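Local coordinates for SAM-dependent methyltransferase (Pyrococcus horikoshii, PDB 1WZN), which probably transfers a methyl group from S-adenosyl-L-methionine to an unspecified acceptor, and here binds the by-product S-adenosyl-L-homocysteine, at residues A[3-8]-A[73-78]; A[10-15]-A[52-57]; A[15-20]-A[159-164]. All blocks are in the same frame, centred on the assembly; numbering follows the deposited sequence.

Contact 1: residues A[3-8]-A[73-78]. With SAH (S-adenosyl-L-homocysteine), chain F; SO4 (sulfate ion), chain D.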
loop_
_atom_site.group_PDB
_atom_site.type_symbol
_atom_site.label_atom_id
_atom_site.label_comp_id
_atom_site.label_asym_id
_atom_site.label_seq_id
_atom_site.Cartn_x
_atom_site.Cartn_y
_atom_site.Cartn_z
ATOM N N GLU A 3 15.926 25.226 9.422
ATOM C CA GLU A 3 15.846 25.897 8.119
ATOM C C GLU A 3 14.487 26.563 7.921
ATOM O O GLU A 3 14.377 27.601 7.267
ATOM C CB GLU A 3 16.043 24.903 6.969
ATOM C CG GLU A 3 17.396 24.234 6.893
ATOM C CD GLU A 3 17.641 23.252 8.024
ATOM O OE1 GLU A 3 16.664 22.670 8.568
ATOM O OE2 GLU A 3 18.826 23.052 8.349
ATOM N N LEU A 4 13.451 25.941 8.470
ATOM C CA LEU A 4 12.089 26.451 8.346
ATOM C C LEU A 4 11.866 27.762 9.096
ATOM O O LEU A 4 10.994 28.553 8.733
ATOM C CB LEU A 4 11.108 25.396 8.859
ATOM C CG LEU A 4 9.606 25.654 8.745
ATOM C CD1 LEU A 4 9.209 25.771 7.276
ATOM C CD2 LEU A 4 8.852 24.508 9.411
ATOM N N TYR A 5 12.673 27.998 10.129
ATOM C CA TYR A 5 12.532 29.186 10.970
ATOM C C TYR A 5 13.526 30.300 10.701
ATOM O O TYR A 5 13.485 31.356 11.341
ATOM C CB TYR A 5 12.618 28.754 12.430
ATOM C CG TYR A 5 11.772 27.534 12.686
ATOM C CD1 TYR A 5 10.445 27.498 12.265
ATOM C CD2 TYR A 5 12.296 26.406 13.313
ATOM C CE1 TYR A 5 9.661 26.377 12.456
ATOM C CE2 TYR A 5 11.515 25.272 13.512
ATOM C CZ TYR A 5 10.199 25.268 13.076
ATOM O OH TYR A 5 9.410 24.157 13.234
ATOM N N THR A 6 14.421 30.066 9.752
ATOM C CA THR A 6 15.407 31.068 9.384
ATOM C C THR A 6 15.261 31.456 7.914
ATOM O O THR A 6 14.662 32.464 7.563
ATOM C CB THR A 6 16.806 30.513 9.673
ATOM O OG1 THR A 6 16.949 29.224 9.062
ATOM C CG2 THR A 6 17.008 30.368 11.181
ATOM N N LEU A 7 15.846 30.630 7.032
ATOM C CA LEU A 7 15.776 30.960 5.614
ATOM C C LEU A 7 14.338 30.940 5.068
ATOM O O LEU A 7 14.003 31.647 4.127
ATOM C CB LEU A 7 16.688 30.009 4.833
ATOM C CG LEU A 7 18.169 30.234 5.159
ATOM C CD1 LEU A 7 18.960 28.930 5.262
ATOM C CD2 LEU A 7 18.892 31.097 4.119
ATOM N N LEU A 8 13.471 30.082 5.669
ATOM C CA LEU A 8 12.091 29.969 5.167
ATOM C C LEU A 8 11.100 30.741 6.045
ATOM O O LEU A 8 9.888 30.680 5.881
ATOM C CB LEU A 8 11.679 28.485 5.129
ATOM C CG LEU A 8 12.341 27.708 3.985
ATOM C CD1 LEU A 8 12.112 26.202 4.105
ATOM C CD2 LEU A 8 11.809 28.114 2.606
ATOM N N GLU A 73 15.139 35.123 15.513
ATOM C CA GLU A 73 14.775 36.499 15.210
ATOM C C GLU A 73 14.034 36.579 13.877
ATOM O O GLU A 73 13.177 37.442 13.684
ATOM C CB GLU A 73 16.043 37.356 15.152
ATOM C CG GLU A 73 15.791 38.847 15.062
ATOM C CD GLU A 73 14.941 39.350 16.212
ATOM O OE1 GLU A 73 15.252 39.019 17.375
ATOM O OE2 GLU A 73 13.964 40.077 15.948
ATOM N N GLU A 74 14.363 35.679 12.952
ATOM C CA GLU A 74 13.701 35.689 11.649
ATOM C C GLU A 74 12.195 35.446 11.789
ATOM O O GLU A 74 11.392 35.993 11.023
ATOM C CB GLU A 74 14.318 34.637 10.719
ATOM C CG GLU A 74 15.792 34.885 10.395
ATOM C CD GLU A 74 16.736 34.135 11.318
ATOM O OE1 GLU A 74 16.406 33.967 12.514
ATOM O OE2 GLU A 74 17.818 33.721 10.849
ATOM N N MET A 75 11.812 34.620 12.760
ATOM C CA MET A 75 10.394 34.343 12.995
ATOM C C MET A 75 9.747 35.531 13.705
ATOM O O MET A 75 8.647 35.960 13.342
ATOM C CB MET A 75 10.224 33.078 13.844
ATOM C CG MET A 75 10.702 31.794 13.163
ATOM S SD MET A 75 9.670 31.327 11.750
ATOM C CE MET A 75 8.277 30.633 12.578
ATOM N N LEU A 76 10.427 36.056 14.723
ATOM C CA LEU A 76 9.920 37.201 15.479
ATOM C C LEU A 76 9.713 38.415 14.571
ATOM O O LEU A 76 8.804 39.223 14.790
ATOM C CB LEU A 76 10.892 37.568 16.607
ATOM C CG LEU A 76 11.154 36.511 17.688
ATOM C CD1 LEU A 76 12.183 37.024 18.682
ATOM C CD2 LEU A 76 9.849 36.171 18.395
ATOM N N ARG A 77 10.560 38.547 13.554
ATOM C CA ARG A 77 10.444 39.667 12.629
ATOM C C ARG A 77 9.052 39.669 12.007
ATOM O O ARG A 77 8.417 40.718 11.883
ATOM C CB ARG A 77 11.510 39.563 11.534
ATOM C CG ARG A 77 11.475 40.708 10.540
ATOM C CD ARG A 77 12.593 40.597 9.514
ATOM N NE ARG A 77 12.553 41.716 8.575
ATOM C CZ ARG A 77 13.436 41.910 7.599
ATOM N NH1 ARG A 77 14.440 41.057 7.428
ATOM N NH2 ARG A 77 13.316 42.959 6.795
ATOM N N VAL A 78 8.586 38.482 11.618
ATOM C CA VAL A 78 7.266 38.321 11.019
ATOM C C VAL A 78 6.176 38.605 12.043
ATOM O O VAL A 78 5.204 39.298 11.757
ATOM C CB VAL A 78 7.071 36.875 10.474
ATOM C CG1 VAL A 78 5.670 36.720 9.871
ATOM C CG2 VAL A 78 8.143 36.564 9.438
HETATM N N SAH F . 3.985 28.474 18.151
HETATM C CA SAH F . 4.086 28.819 16.669
HETATM C CB SAH F . 5.258 28.239 15.925
HETATM C CG SAH F . 5.447 26.736 15.796
HETATM S SD SAH F . 7.045 26.501 14.895
HETATM C C SAH F . 2.700 28.374 16.018
HETATM O O SAH F . 1.817 27.858 16.728
HETATM O OXT SAH F . 2.579 28.601 14.750
HETATM C "C5'" SAH F . 8.168 25.977 16.133
HETATM C "C4'" SAH F . 8.942 27.225 16.783
HETATM O "O4'" SAH F . 9.818 26.596 17.725
HETATM C "C3'" SAH F . 9.864 27.988 15.861
HETATM O "O3'" SAH F . 9.456 29.353 15.760
HETATM C "C2'" SAH F . 11.289 27.771 16.519
HETATM O "O2'" SAH F . 12.154 28.882 16.322
HETATM C "C1'" SAH F . 10.931 27.508 17.971
HETATM N N9 SAH F . 11.835 26.879 18.739
HETATM C C8 SAH F . 12.457 25.641 18.646
HETATM N N7 SAH F . 13.289 25.365 19.595
HETATM C C5 SAH F . 13.254 26.513 20.435
HETATM C C6 SAH F . 13.953 26.816 21.651
HETATM N N6 SAH F . 14.828 25.986 22.234
HETATM N N1 SAH F . 13.657 28.048 22.196
HETATM C C2 SAH F . 12.773 28.922 21.634
HETATM N N3 SAH F . 12.083 28.665 20.467
HETATM C C4 SAH F . 12.372 27.449 19.926
HETATM S S SO4 D . 9.836 44.424 8.558
HETATM O O1 SO4 D . 10.526 44.059 9.810
HETATM O O2 SO4 D . 8.375 44.428 8.774
HETATM O O3 SO4 D . 10.180 43.447 7.508
HETATM O O4 SO4 D . 10.271 45.772 8.141
#

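Contact 2: residues A[10-15]-A[52-57]. With SAH (S-adenosyl-L-homocysteine), chain F.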
loop_
_atom_site.group_PDB
_atom_site.type_symbol
_atom_site.label_atom_id
_atom_site.label_comp_id
_atom_site.label_asym_id
_atom_site.label_seq_id
_atom_site.Cartn_x
_atom_site.Cartn_y
_atom_site.Cartn_z
ATOM N N GLU A 10 9.964 33.833 6.205
ATOM C CA GLU A 10 8.988 34.654 5.492
ATOM C C GLU A 10 7.942 33.827 4.731
ATOM O O GLU A 10 6.951 34.374 4.245
ATOM C CB GLU A 10 9.692 35.606 4.511
ATOM C CG GLU A 10 10.568 36.685 5.146
ATOM C CD GLU A 10 9.799 37.631 6.061
ATOM O OE1 GLU A 10 8.570 37.776 5.891
ATOM O OE2 GLU A 10 10.434 38.237 6.946
ATOM N N TYR A 11 8.156 32.515 4.635
ATOM C CA TYR A 11 7.217 31.636 3.940
ATOM C C TYR A 11 6.431 30.765 4.914
ATOM O O TYR A 11 5.529 30.032 4.512
ATOM C CB TYR A 11 7.963 30.725 2.953
ATOM C CG TYR A 11 8.658 31.467 1.835
ATOM C CD1 TYR A 11 7.944 31.944 0.734
ATOM C CD2 TYR A 11 10.026 31.725 1.896
ATOM C CE1 TYR A 11 8.582 32.663 -0.281
ATOM C CE2 TYR A 11 10.671 32.442 0.887
ATOM C CZ TYR A 11 9.942 32.907 -0.195
ATOM O OH TYR A 11 10.583 33.616 -1.182
ATOM N N TYR A 12 6.770 30.845 6.196
ATOM C CA TYR A 12 6.090 30.036 7.207
ATOM C C TYR A 12 4.560 30.174 7.193
ATOM O O TYR A 12 3.839 29.175 7.203
ATOM C CB TYR A 12 6.616 30.389 8.608
ATOM C CG TYR A 12 6.139 29.435 9.687
ATOM C CD1 TYR A 12 6.813 28.232 9.934
ATOM C CD2 TYR A 12 5.002 29.717 10.436
ATOM C CE1 TYR A 12 6.357 27.340 10.901
ATOM C CE2 TYR A 12 4.537 28.829 11.404
ATOM C CZ TYR A 12 5.220 27.642 11.629
ATOM O OH TYR A 12 4.747 26.759 12.567
ATOM N N ASP A 13 4.059 31.406 7.184
ATOM C CA ASP A 13 2.617 31.623 7.187
ATOM C C ASP A 13 1.958 31.112 5.902
ATOM O O ASP A 13 0.783 30.744 5.905
ATOM C CB ASP A 13 2.294 33.111 7.400
ATOM C CG ASP A 13 2.562 33.565 8.833
ATOM O OD1 ASP A 13 2.997 32.723 9.647
ATOM O OD2 ASP A 13 2.337 34.756 9.146
ATOM N N THR A 14 2.718 31.088 4.816
ATOM C CA THR A 14 2.203 30.606 3.532
ATOM C C THR A 14 2.092 29.089 3.610
ATOM O O THR A 14 1.050 28.502 3.298
ATOM C CB THR A 14 3.150 30.994 2.389
ATOM O OG1 THR A 14 3.112 32.416 2.218
ATOM C CG2 THR A 14 2.752 30.295 1.079
ATOM N N ILE A 15 3.174 28.462 4.053
ATOM C CA ILE A 15 3.224 27.016 4.201
ATOM C C ILE A 15 2.116 26.559 5.154
ATOM O O ILE A 15 1.471 25.533 4.925
ATOM C CB ILE A 15 4.607 26.585 4.751
ATOM C CG1 ILE A 15 5.686 26.865 3.700
ATOM C CG2 ILE A 15 4.588 25.113 5.157
ATOM C CD1 ILE A 15 7.106 26.762 4.220
ATOM N N THR A 52 5.935 32.884 14.228
ATOM C CA THR A 52 5.389 34.087 13.596
ATOM C C THR A 52 4.199 34.635 14.383
ATOM O O THR A 52 3.520 35.568 13.942
ATOM C CB THR A 52 4.925 33.813 12.163
ATOM O OG1 THR A 52 3.841 32.875 12.189
ATOM C CG2 THR A 52 6.081 33.258 11.321
ATOM N N GLY A 53 3.946 34.040 15.544
ATOM C CA GLY A 53 2.874 34.504 16.410
ATOM C C GLY A 53 1.436 34.261 16.005
ATOM O O GLY A 53 0.548 35.020 16.408
ATOM N N ILE A 54 1.193 33.204 15.231
ATOM C CA ILE A 54 -0.158 32.882 14.784
ATOM C C ILE A 54 -1.146 32.845 15.958
ATOM O O ILE A 54 -2.099 33.623 15.987
ATOM C CB ILE A 54 -0.156 31.555 13.977
ATOM C CG1 ILE A 54 0.532 31.802 12.628
ATOM C CG2 ILE A 54 -1.579 31.056 13.753
ATOM C CD1 ILE A 54 0.841 30.555 11.826
ATOM N N PRO A 55 -0.939 31.951 16.944
ATOM C CA PRO A 55 -1.907 31.968 18.048
ATOM C C PRO A 55 -1.663 33.143 19.010
ATOM O O PRO A 55 -2.573 33.580 19.716
ATOM C CB PRO A 55 -1.700 30.603 18.713
ATOM C CG PRO A 55 -0.240 30.332 18.466
ATOM C CD PRO A 55 -0.051 30.776 17.032
ATOM N N THR A 56 -0.430 33.647 19.025
ATOM C CA THR A 56 -0.037 34.768 19.883
ATOM C C THR A 56 -0.911 35.998 19.607
ATOM O O THR A 56 -1.459 36.607 20.525
ATOM C CB THR A 56 1.440 35.161 19.628
ATOM O OG1 THR A 56 2.233 33.972 19.491
ATOM C CG2 THR A 56 1.986 35.987 20.790
ATOM N N LEU A 57 -1.021 36.364 18.336
ATOM C CA LEU A 57 -1.827 37.513 17.939
ATOM C C LEU A 57 -3.316 37.277 18.183
ATOM O O LEU A 57 -4.044 38.198 18.560
ATOM C CB LEU A 57 -1.573 37.856 16.466
ATOM C CG LEU A 57 -0.387 38.802 16.202
ATOM C CD1 LEU A 57 0.924 38.121 16.578
ATOM C CD2 LEU A 57 -0.369 39.206 14.738
HETATM N N SAH F . 3.985 28.474 18.151
HETATM C CA SAH F . 4.086 28.819 16.669
HETATM C CB SAH F . 5.258 28.239 15.925
HETATM C CG SAH F . 5.447 26.736 15.796
HETATM S SD SAH F . 7.045 26.501 14.895
HETATM C C SAH F . 2.700 28.374 16.018
HETATM O O SAH F . 1.817 27.858 16.728
HETATM O OXT SAH F . 2.579 28.601 14.750
HETATM C "C5'" SAH F . 8.168 25.977 16.133
HETATM C "C4'" SAH F . 8.942 27.225 16.783
HETATM O "O4'" SAH F . 9.818 26.596 17.725
HETATM C "C3'" SAH F . 9.864 27.988 15.861
HETATM O "O3'" SAH F . 9.456 29.353 15.760
HETATM C "C2'" SAH F . 11.289 27.771 16.519
HETATM O "O2'" SAH F . 12.154 28.882 16.322
HETATM C "C1'" SAH F . 10.931 27.508 17.971
HETATM N N9 SAH F . 11.835 26.879 18.739
HETATM C C8 SAH F . 12.457 25.641 18.646
HETATM N N7 SAH F . 13.289 25.365 19.595
HETATM C C5 SAH F . 13.254 26.513 20.435
HETATM C C6 SAH F . 13.953 26.816 21.651
HETATM N N6 SAH F . 14.828 25.986 22.234
HETATM N N1 SAH F . 13.657 28.048 22.196
HETATM C C2 SAH F . 12.773 28.922 21.634
HETATM N N3 SAH F . 12.083 28.665 20.467
HETATM C C4 SAH F . 12.372 27.449 19.926
#

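Contact 3: residues A[15-20]-A[159-164]. With SAH (S-adenosyl-L-homocysteine), chain F.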
loop_
_atom_site.group_PDB
_atom_site.type_symbol
_atom_site.label_atom_id
_atom_site.label_comp_id
_atom_site.label_asym_id
_atom_site.label_seq_id
_atom_site.Cartn_x
_atom_site.Cartn_y
_atom_site.Cartn_z
ATOM N N ILE A 15 3.174 28.462 4.053
ATOM C CA ILE A 15 3.224 27.016 4.201
ATOM C C ILE A 15 2.116 26.559 5.154
ATOM O O ILE A 15 1.471 25.533 4.925
ATOM C CB ILE A 15 4.607 26.585 4.751
ATOM C CG1 ILE A 15 5.686 26.865 3.700
ATOM C CG2 ILE A 15 4.588 25.113 5.157
ATOM C CD1 ILE A 15 7.106 26.762 4.220
ATOM N N TYR A 16 1.872 27.333 6.209
ATOM C CA TYR A 16 0.866 26.897 7.173
ATOM C C TYR A 16 -0.417 27.734 7.105
ATOM O O TYR A 16 -0.959 28.176 8.109
ATOM C CB TYR A 16 1.473 26.986 8.574
ATOM C CG TYR A 16 2.463 25.893 8.766
ATOM C CD1 TYR A 16 2.031 24.573 8.881
ATOM C CD2 TYR A 16 3.829 26.181 8.813
ATOM C CE1 TYR A 16 2.957 23.549 9.030
ATOM C CE2 TYR A 16 4.752 25.155 8.969
ATOM C CZ TYR A 16 4.322 23.845 9.077
ATOM O OH TYR A 16 5.237 22.813 9.207
ATOM N N ARG A 17 -0.879 27.975 5.861
ATOM C CA ARG A 17 -2.118 28.726 5.668
ATOM C C ARG A 17 -3.290 28.077 6.411
ATOM O O ARG A 17 -4.168 28.735 6.952
ATOM C CB ARG A 17 -2.408 28.767 4.167
ATOM C CG ARG A 17 -3.786 29.341 3.843
ATOM C CD ARG A 17 -4.071 29.332 2.336
ATOM N NE ARG A 17 -3.785 28.013 1.761
ATOM C CZ ARG A 17 -4.616 27.006 2.087
ATOM N NH1 ARG A 17 -5.646 27.227 2.885
ATOM N NH2 ARG A 17 -4.396 25.782 1.597
ATOM N N ARG A 18 -3.298 26.730 6.392
ATOM C CA ARG A 18 -4.391 26.003 7.030
ATOM C C ARG A 18 -4.399 26.202 8.545
ATOM O O ARG A 18 -5.431 26.409 9.172
ATOM C CB ARG A 18 -4.231 24.519 6.697
ATOM C CG ARG A 18 -4.360 24.246 5.198
ATOM C CD ARG A 18 -4.353 22.748 4.882
ATOM N NE ARG A 18 -4.391 22.529 3.434
ATOM C CZ ARG A 18 -3.235 22.677 2.759
ATOM N NH1 ARG A 18 -2.124 22.984 3.404
ATOM N NH2 ARG A 18 -3.223 22.531 1.430
ATOM N N ARG A 19 -3.200 26.090 9.142
ATOM C CA ARG A 19 -3.102 26.292 10.581
ATOM C C ARG A 19 -3.683 27.644 10.996
ATOM O O ARG A 19 -4.263 27.800 12.062
ATOM C CB ARG A 19 -1.626 26.214 10.974
ATOM C CG ARG A 19 -1.434 26.069 12.484
ATOM C CD ARG A 19 -0.785 27.311 13.103
ATOM N NE ARG A 19 -0.364 27.041 14.480
ATOM C CZ ARG A 19 -1.287 27.187 15.448
ATOM N NH1 ARG A 19 -2.520 27.552 15.141
ATOM N NH2 ARG A 19 -0.952 26.959 16.722
ATOM N N ILE A 20 -3.474 28.646 10.120
ATOM C CA ILE A 20 -3.965 29.985 10.426
ATOM C C ILE A 20 -5.486 30.080 10.289
ATOM O O ILE A 20 -6.166 30.783 11.027
ATOM C CB ILE A 20 -3.305 30.972 9.465
ATOM C CG1 ILE A 20 -1.816 31.123 9.792
ATOM C CG2 ILE A 20 -3.959 32.357 9.610
ATOM C CD1 ILE A 20 -1.133 32.168 8.907
ATOM N N TRP A 159 2.642 18.736 -1.901
ATOM C CA TRP A 159 1.564 19.716 -1.892
ATOM C C TRP A 159 2.101 21.085 -2.291
ATOM O O TRP A 159 3.308 21.257 -2.470
ATOM C CB TRP A 159 0.892 19.778 -0.519
ATOM C CG TRP A 159 1.816 19.973 0.636
ATOM C CD1 TRP A 159 2.795 19.117 1.068
ATOM C CD2 TRP A 159 1.808 21.070 1.550
ATOM N NE1 TRP A 159 3.393 19.617 2.202
ATOM C CE2 TRP A 159 2.806 20.815 2.518
ATOM C CE3 TRP A 159 1.053 22.247 1.648
ATOM C CZ2 TRP A 159 3.066 21.695 3.574
ATOM C CZ3 TRP A 159 1.312 23.122 2.697
ATOM C CH2 TRP A 159 2.311 22.839 3.646
ATOM N N ASN A 160 1.211 22.065 -2.435
ATOM C CA ASN A 160 1.653 23.384 -2.865
ATOM C C ASN A 160 0.885 24.540 -2.246
ATOM O O ASN A 160 -0.259 24.389 -1.829
ATOM C CB ASN A 160 1.550 23.488 -4.389
ATOM C CG ASN A 160 0.113 23.378 -4.887
ATOM O OD1 ASN A 160 -0.534 22.343 -4.734
ATOM N ND2 ASN A 160 -0.387 24.449 -5.485
ATOM N N GLU A 161 1.544 25.691 -2.192
ATOM C CA GLU A 161 0.963 26.918 -1.666
ATOM C C GLU A 161 1.500 28.055 -2.530
ATOM O O GLU A 161 2.257 27.819 -3.475
ATOM C CB GLU A 161 1.362 27.141 -0.202
ATOM C CG GLU A 161 0.747 26.169 0.798
ATOM C CD GLU A 161 -0.774 26.235 0.859
ATOM O OE1 GLU A 161 -1.356 27.297 0.557
ATOM O OE2 GLU A 161 -1.391 25.217 1.236
ATOM N N GLN A 162 1.120 29.286 -2.211
ATOM C CA GLN A 162 1.570 30.424 -3.000
ATOM C C GLN A 162 1.664 31.709 -2.194
ATOM O O GLN A 162 0.759 32.045 -1.432
ATOM C CB GLN A 162 0.622 30.649 -4.191
ATOM C CG GLN A 162 1.120 31.710 -5.172
ATOM C CD GLN A 162 0.244 31.842 -6.416
ATOM O OE1 GLN A 162 -0.493 30.926 -6.770
ATOM N NE2 GLN A 162 0.344 32.981 -7.091
ATOM N N LYS A 163 2.768 32.423 -2.369
ATOM C CA LYS A 163 2.972 33.692 -1.687
ATOM C C LYS A 163 3.233 34.733 -2.769
ATOM O O LYS A 163 4.307 34.765 -3.364
ATOM C CB LYS A 163 4.165 33.612 -0.732
ATOM C CG LYS A 163 4.423 34.903 0.030
ATOM C CD LYS A 163 5.631 34.788 0.942
ATOM C CE LYS A 163 6.008 36.142 1.528
ATOM N NZ LYS A 163 4.860 36.750 2.253
ATOM N N GLY A 164 2.244 35.581 -3.028
ATOM C CA GLY A 164 2.415 36.585 -4.061
ATOM C C GLY A 164 2.555 35.902 -5.409
ATOM O O GLY A 164 1.718 35.080 -5.783
HETATM N N SAH F . 3.985 28.474 18.151
HETATM C CA SAH F . 4.086 28.819 16.669
HETATM C CB SAH F . 5.258 28.239 15.925
HETATM C CG SAH F . 5.447 26.736 15.796
HETATM S SD SAH F . 7.045 26.501 14.895
HETATM C C SAH F . 2.700 28.374 16.018
HETATM O O SAH F . 1.817 27.858 16.728
HETATM O OXT SAH F . 2.579 28.601 14.750
HETATM C "C5'" SAH F . 8.168 25.977 16.133
HETATM C "C4'" SAH F . 8.942 27.225 16.783
HETATM O "O4'" SAH F . 9.818 26.596 17.725
HETATM C "C3'" SAH F . 9.864 27.988 15.861
HETATM O "O3'" SAH F . 9.456 29.353 15.760
HETATM C "C2'" SAH F . 11.289 27.771 16.519
HETATM O "O2'" SAH F . 12.154 28.882 16.322
HETATM C "C1'" SAH F . 10.931 27.508 17.971
HETATM N N9 SAH F . 11.835 26.879 18.739
HETATM C C8 SAH F . 12.457 25.641 18.646
HETATM N N7 SAH F . 13.289 25.365 19.595
HETATM C C5 SAH F . 13.254 26.513 20.435
HETATM C C6 SAH F . 13.953 26.816 21.651
HETATM N N6 SAH F . 14.828 25.986 22.234
HETATM N N1 SAH F . 13.657 28.048 22.196
HETATM C C2 SAH F . 12.773 28.922 21.634
HETATM N N3 SAH F . 12.083 28.665 20.467
HETATM C C4 SAH F . 12.372 27.449 19.926
#

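Contact 1: residues A[3-8]-A[73-78]
This is a buried, largely apolar contact between the N-terminal loop and the start of helix 73-85, at one wall of the S-adenosyl-L-homocysteine (SAH) pocket. The CA atoms of Tyr5 and Met75 lie 5.9 Å apart. These two side chains cross obliquely and carry most of the contact. Met75 CG packs on Tyr5 CB at 3.7 Å. The bend at chi2 (-68°) puts Met75 SD 5.2 Å from the centroid of the Tyr5 ring, at its edge, as a Met-aromatic contact. A second bend, at chi3, carries Met75 CE to 3.6 Å from SAH O3'.

The Tyr5 ring is held between two partners. SAH C3' sits 3.5 Å above the centre of one face of the Tyr5 ring. Leu4 CB lies over the opposite face, toward the rim. The phenol OH is hydrogen-bonded to Tyr118 OH. An alanine here would keep the CB that Met75 CG touches but lose the ring and OH, and would probably loosen the ribose packing and the edge contact with the Met75 sulfur. Tyr5 O is buried against Met75 CG at 3.4 Å and has no hydrogen-bond partner in the model.

Thr6 and Glu74 lie side by side, pointing the same way. Thr6 CG2 touches Glu74 OE2 at 3.5 Å, while Thr6 OG1 is hydrogen-bonded to Tyr2 O. Asp70, at the end of strand 65-70 just before this helix, also binds the ligand. An acidic residue at this strand end is typical of the cofactor site of class I, Rossmann-like methyltransferases, and the N-terminal loop here adds an aromatic wall to it.

Contact 2: residues A[10-15]-A[52-57]
The backbones of 10-15 and 52-57 stay well apart, with Asp13 CA and Thr52 CA the nearest pair at 7.4 Å, so side chains must bridge the space between them. Asp13 and Thr52 do this tip to tip. Thr52 OG1 donates to Asp13 OD1 over 2.7 Å, on the syn lone pair of that oxygen. The Thr52 hydroxyl stands between its own backbone N and carbonyl carbon (chi1 64°), while Thr52 CG2 lies beside the N and meets Tyr12 CD2 at 3.8 Å. The second oxygen, Asp13 OD2, forms a salt bridge with Lys82. Both carboxylate oxygens are thus engaged, and the group is likely to stay ionised.

Tyr12 has CG anti to the backbone N (chi1 -170°), which points the phenol end at the bound SAH. Tyr12 OH lies 3.3 Å from SAH SD, the atom that would carry the methyl group in the reactive cofactor. SAH OXT lies at the ring edge. That edge also meets Ile54: Tyr12 CE2 is 4.1 Å from Ile54 CD1. Ile54 CD1 also lies 3.8 Å from Asp13 OD1, so one branch of Ile54 packs on both residues.

Gly53 takes a positive phi (72°) and is the N-cap of helix 54-61. Thr52 and Gly53 belong to the glycine-rich turn after strand 44-48, a hallmark of Rossmann-like methyltransferases. Pro55 CD lies 3.5 Å from SAH O, so the ligand carboxylate sits near the helix start, whose dipole may favour it.

Helix 73-85 packs against this contact through Met75, which touches both Tyr12 and Thr52. Helix 17-21 adds Arg19 and Ile20 against Ile54. Strand 157-163 is touched by Tyr11, Thr14 and Ile15 of the 10-15 segment.

Contact 3: residues A[15-20]-A[159-164]
Glu161 OE2 is the best-held polar atom here, gripped by two arginines. Arg17 NH2 donates to the syn lone pair of Glu161 OE2 over 3.1 Å, and Arg18 NH1 forms a salt bridge with the same Glu161 OE2 at 3.2 Å. The other oxygen, Glu161 OE1, takes a shorter and straighter bond from Arg17 NE, 2.8 Å with an N-H...O angle of 160°. Arg17 NE meets it from above the carboxylate plane. Arg17 therefore grips the carboxylate side-on, with one nitrogen to each oxygen. Its chain bends at chi3 (50°) to do so, and the guanidinium and carboxylate planes end 44° apart. Arg17 NH1 has a further salt bridge to Glu21.

Arg18 reaches out with an extended chain. Arg17 NH2 lies over one face of its guanidinium, toward the rim. The shared carboxylate probably offsets the repulsion between these two charges.

The salt-bridge network joins the start of helix 17-21 to strand 157-163, an outermost strand, within this chain, of the four-stranded antiparallel sheet, separate from the Rossmann-like sheet. Trp159, two residues before Glu161, packs against the end of helix 12-15. Trp159 CH2 meets Ile15 CG2 at 3.6 Å, the two side chains crossing at about a right angle. Ile15 O lies at the indole edge, near its plane, 3.1 Å from Trp159 CH2. Arg18 NH1 passes 3.5 Å from Trp159 CZ3, with the guanidinium and ring planes steeply inclined. Trp159 NE1 is hydrogen-bonded to Asp172.

Arg19 turns to the ligand instead. Arg19 NH2 makes a weak hydrogen bond of 2.9 Å to SAH O, and its NH1 a salt bridge to Glu26.

How the contacts relate
Contacts 1 and 2 are buried, while contact 3 is only partly so. All three touch the same SAH molecule at different places. Contact 1 lies along its ribose, contact 2 beside its sulfur and carboxylate, and contact 3 meets the carboxylate through a single arginine. The chemistry shifts accordingly: apolar and sulfur-aromatic packing in contact 1, one hydroxyl-to-carboxylate bond in contact 2, paired charges in contact 3. Contacts 2 and 3 share Ile15 and use successive short helices. Contact 2 nests within the chain loop closed by contact 1, and Tyr5 packs on Tyr12 between them. Contact 3 instead joins this N-terminal region to the antiparallel sheet.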